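Local coordinates for protein dihydroorotase (Agrobacterium tumefaciens, PDB 2OGJ) that hydrolyses acetyl esters, deacetylating acetyl-(R)-mandelate in vitro, as a zinc-dependent member of the amidohydrolase family with a TIM barrel, at residues L354-L359 against L371-E376. Numbering follows the deposited sequence.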
loop_
_atom_site.group_PDB
_atom_site.type_symbol
_atom_site.label_atom_id
_atom_site.label_comp_id
_atom_site.label_asym_id
_atom_site.label_seq_id
_atom_site.Cartn_x
_atom_site.Cartn_y
_atom_site.Cartn_z
ATOM N N LEU A 354 3.619 -44.009 -31.978
ATOM C CA LEU A 354 3.280 -44.292 -30.595
ATOM C C LEU A 354 4.001 -45.606 -30.325
ATOM O O LEU A 354 3.447 -46.677 -30.572
ATOM C CB LEU A 354 1.763 -44.462 -30.449
ATOM C CG LEU A 354 1.137 -44.348 -29.055
ATOM C CD1 LEU A 354 0.711 -45.701 -28.561
ATOM C CD2 LEU A 354 2.124 -43.687 -28.105
ATOM N N VAL A 355 5.231 -45.512 -29.827
ATOM C CA VAL A 355 6.073 -46.683 -29.568
ATOM C C VAL A 355 6.187 -47.187 -28.125
ATOM O O VAL A 355 5.922 -46.459 -27.162
ATOM C CB VAL A 355 7.499 -46.418 -30.071
ATOM C CG1 VAL A 355 7.442 -45.853 -31.470
ATOM C CG2 VAL A 355 8.205 -45.448 -29.147
ATOM N N ASP A 356 6.595 -48.446 -27.990
ATOM C CA ASP A 356 6.771 -49.039 -26.673
ATOM C C ASP A 356 8.056 -48.525 -26.060
ATOM O O ASP A 356 9.071 -48.372 -26.749
ATOM C CB ASP A 356 6.831 -50.561 -26.761
ATOM C CG ASP A 356 5.492 -51.177 -27.090
ATOM O OD1 ASP A 356 4.470 -50.744 -26.511
ATOM O OD2 ASP A 356 5.464 -52.113 -27.915
ATOM N N ALA A 357 8.013 -48.245 -24.765
ATOM C CA ALA A 357 9.194 -47.753 -24.087
ATOM C C ALA A 357 9.125 -48.036 -22.601
ATOM O O ALA A 357 8.171 -48.646 -22.106
ATOM C CB ALA A 357 9.346 -46.269 -24.322
ATOM N N ASP A 358 10.167 -47.600 -21.903
ATOM C CA ASP A 358 10.258 -47.749 -20.461
ATOM C C ASP A 358 10.999 -46.493 -20.020
ATOM O O ASP A 358 12.191 -46.527 -19.707
ATOM C CB ASP A 358 11.048 -49.007 -20.099
ATOM C CG ASP A 358 11.170 -49.206 -18.601
ATOM O OD1 ASP A 358 10.117 -49.211 -17.917
ATOM O OD2 ASP A 358 12.315 -49.366 -18.113
ATOM N N LEU A 359 10.285 -45.373 -20.029
ATOM C CA LEU A 359 10.874 -44.094 -19.673
ATOM C C LEU A 359 10.250 -43.529 -18.427
ATOM O O LEU A 359 9.039 -43.625 -18.222
ATOM C CB LEU A 359 10.680 -43.087 -20.805
ATOM C CG LEU A 359 11.330 -41.720 -20.578
ATOM C CD1 LEU A 359 12.839 -41.888 -20.536
ATOM C CD2 LEU A 359 10.932 -40.755 -21.683
ATOM N N LEU A 371 6.561 -44.237 -18.210
ATOM C CA LEU A 371 5.685 -44.399 -19.368
ATOM C C LEU A 371 6.070 -45.612 -20.230
ATOM O O LEU A 371 7.232 -45.800 -20.593
ATOM C CB LEU A 371 5.713 -43.113 -20.209
ATOM C CG LEU A 371 5.726 -41.810 -19.393
ATOM C CD1 LEU A 371 6.037 -40.631 -20.282
ATOM C CD2 LEU A 371 4.399 -41.627 -18.697
ATOM N N LYS A 372 5.070 -46.429 -20.544
ATOM C CA LYS A 372 5.254 -47.639 -21.338
ATOM C C LYS A 372 5.005 -47.413 -22.834
ATOM O O LYS A 372 5.323 -48.267 -23.663
ATOM C CB LYS A 372 4.318 -48.740 -20.821
ATOM C CG LYS A 372 4.534 -49.135 -19.357
ATOM C CD LYS A 372 5.952 -49.621 -19.130
ATOM C CE LYS A 372 6.116 -50.248 -17.760
ATOM N NZ LYS A 372 7.533 -50.667 -17.531
ATOM N N ARG A 373 4.426 -46.265 -23.169
ATOM C CA ARG A 373 4.148 -45.903 -24.553
ATOM C C ARG A 373 4.477 -44.430 -24.725
ATOM O O ARG A 373 4.172 -43.615 -23.861
ATOM C CB ARG A 373 2.688 -46.174 -24.891
ATOM C CG ARG A 373 2.361 -47.649 -24.889
ATOM C CD ARG A 373 0.886 -47.882 -24.672
ATOM N NE ARG A 373 0.086 -47.718 -25.879
ATOM C CZ ARG A 373 -1.241 -47.619 -25.878
ATOM N NH1 ARG A 373 -1.913 -47.660 -24.732
ATOM N NH2 ARG A 373 -1.902 -47.492 -27.021
ATOM N N LEU A 374 5.105 -44.090 -25.842
ATOM C CA LEU A 374 5.497 -42.716 -26.076
ATOM C C LEU A 374 5.121 -42.082 -27.397
ATOM O O LEU A 374 5.418 -42.609 -28.473
ATOM C CB LEU A 374 7.006 -42.587 -25.914
ATOM C CG LEU A 374 7.532 -42.811 -24.508
ATOM C CD1 LEU A 374 9.046 -42.824 -24.558
ATOM C CD2 LEU A 374 7.008 -41.724 -23.576
ATOM N N PHE A 375 4.459 -40.937 -27.313
ATOM C CA PHE A 375 4.142 -40.221 -28.520
ATOM C C PHE A 375 5.508 -39.715 -28.943
ATOM O O PHE A 375 6.260 -39.165 -28.131
ATOM C CB PHE A 375 3.189 -39.058 -28.258
ATOM C CG PHE A 375 1.777 -39.486 -28.025
ATOM C CD1 PHE A 375 1.361 -39.896 -26.759
ATOM C CD2 PHE A 375 0.864 -39.507 -29.079
ATOM C CE1 PHE A 375 0.057 -40.327 -26.544
ATOM C CE2 PHE A 375 -0.445 -39.934 -28.878
ATOM C CZ PHE A 375 -0.851 -40.345 -27.607
ATOM N N GLU A 376 5.845 -39.949 -30.204
ATOM C CA GLU A 376 7.131 -39.520 -30.723
ATOM C C GLU A 376 6.967 -38.846 -32.089
ATOM O O GLU A 376 6.787 -39.512 -33.108
ATOM C CB GLU A 376 8.075 -40.721 -30.811
ATOM C CG GLU A 376 9.520 -40.349 -30.573
ATOM C CD GLU A 376 10.085 -40.948 -29.289
ATOM O OE1 GLU A 376 9.287 -41.327 -28.402
ATOM O OE2 GLU A 376 11.330 -41.033 -29.157
#
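Residues 354-359 and 371-376 lie on the two arms of a beta hairpin, strands 348-362 and 368-382, paired antiparallel, with the second arm turning a corner at Lys372 and Arg373. At one end Val355 and Leu374 form a hydrogen-bonded pair: Leu374 N reaches Val355 O at 2.8 Å in the carbonyl plane, while Val355 N meets Leu374 O from above that plane. At the other, Leu359 N gives a nearly straight bond to Leu371 O (169° at the hydrogen). The register slips by one residue between these pairs, a beta bulge, and there Ala357 N turns to Lys372 O (2.9 Å), well above its carbonyl plane.

On the face bearing Leu354, Arg373 and Phe375, Leu354 fits its forked tip between the other two. With CG anti to the backbone N (chi1 -162°), it lowers CD2 over the centre of the Phe375 ring, a CH-pi contact 4.1 Å from the centroid, and sends CD1 obliquely against the guanidinium, 3.4 Å from Arg373 NE. On the reverse face, with Leu359, Leu374 pushes CD1 against two side chains, coming 3.5 Å from Ala357 CB at the bulge and 4.0 Å from Leu359 CD2; Leu374 and Leu359 cross at about a right angle. Beside the bulge, Lys372 bends at chi2 and then runs extended alongside Asp358, so that its NZ forms a salt bridge with Asp358 OD1 at 3.0 Å. Arg370 is a second cationic partner of that carboxylate.

Helix 304-313 packs against Leu371, Leu374 and Phe375, and its Ser309 hydrogen-bonds Phe375 N; helix 318-323 touches Leu354 and Phe375. The hairpin continues the sheet beyond strand 68-75, which pairs with strand 348-362, and strand 385-388 also pairs antiparallel with strand 368-382.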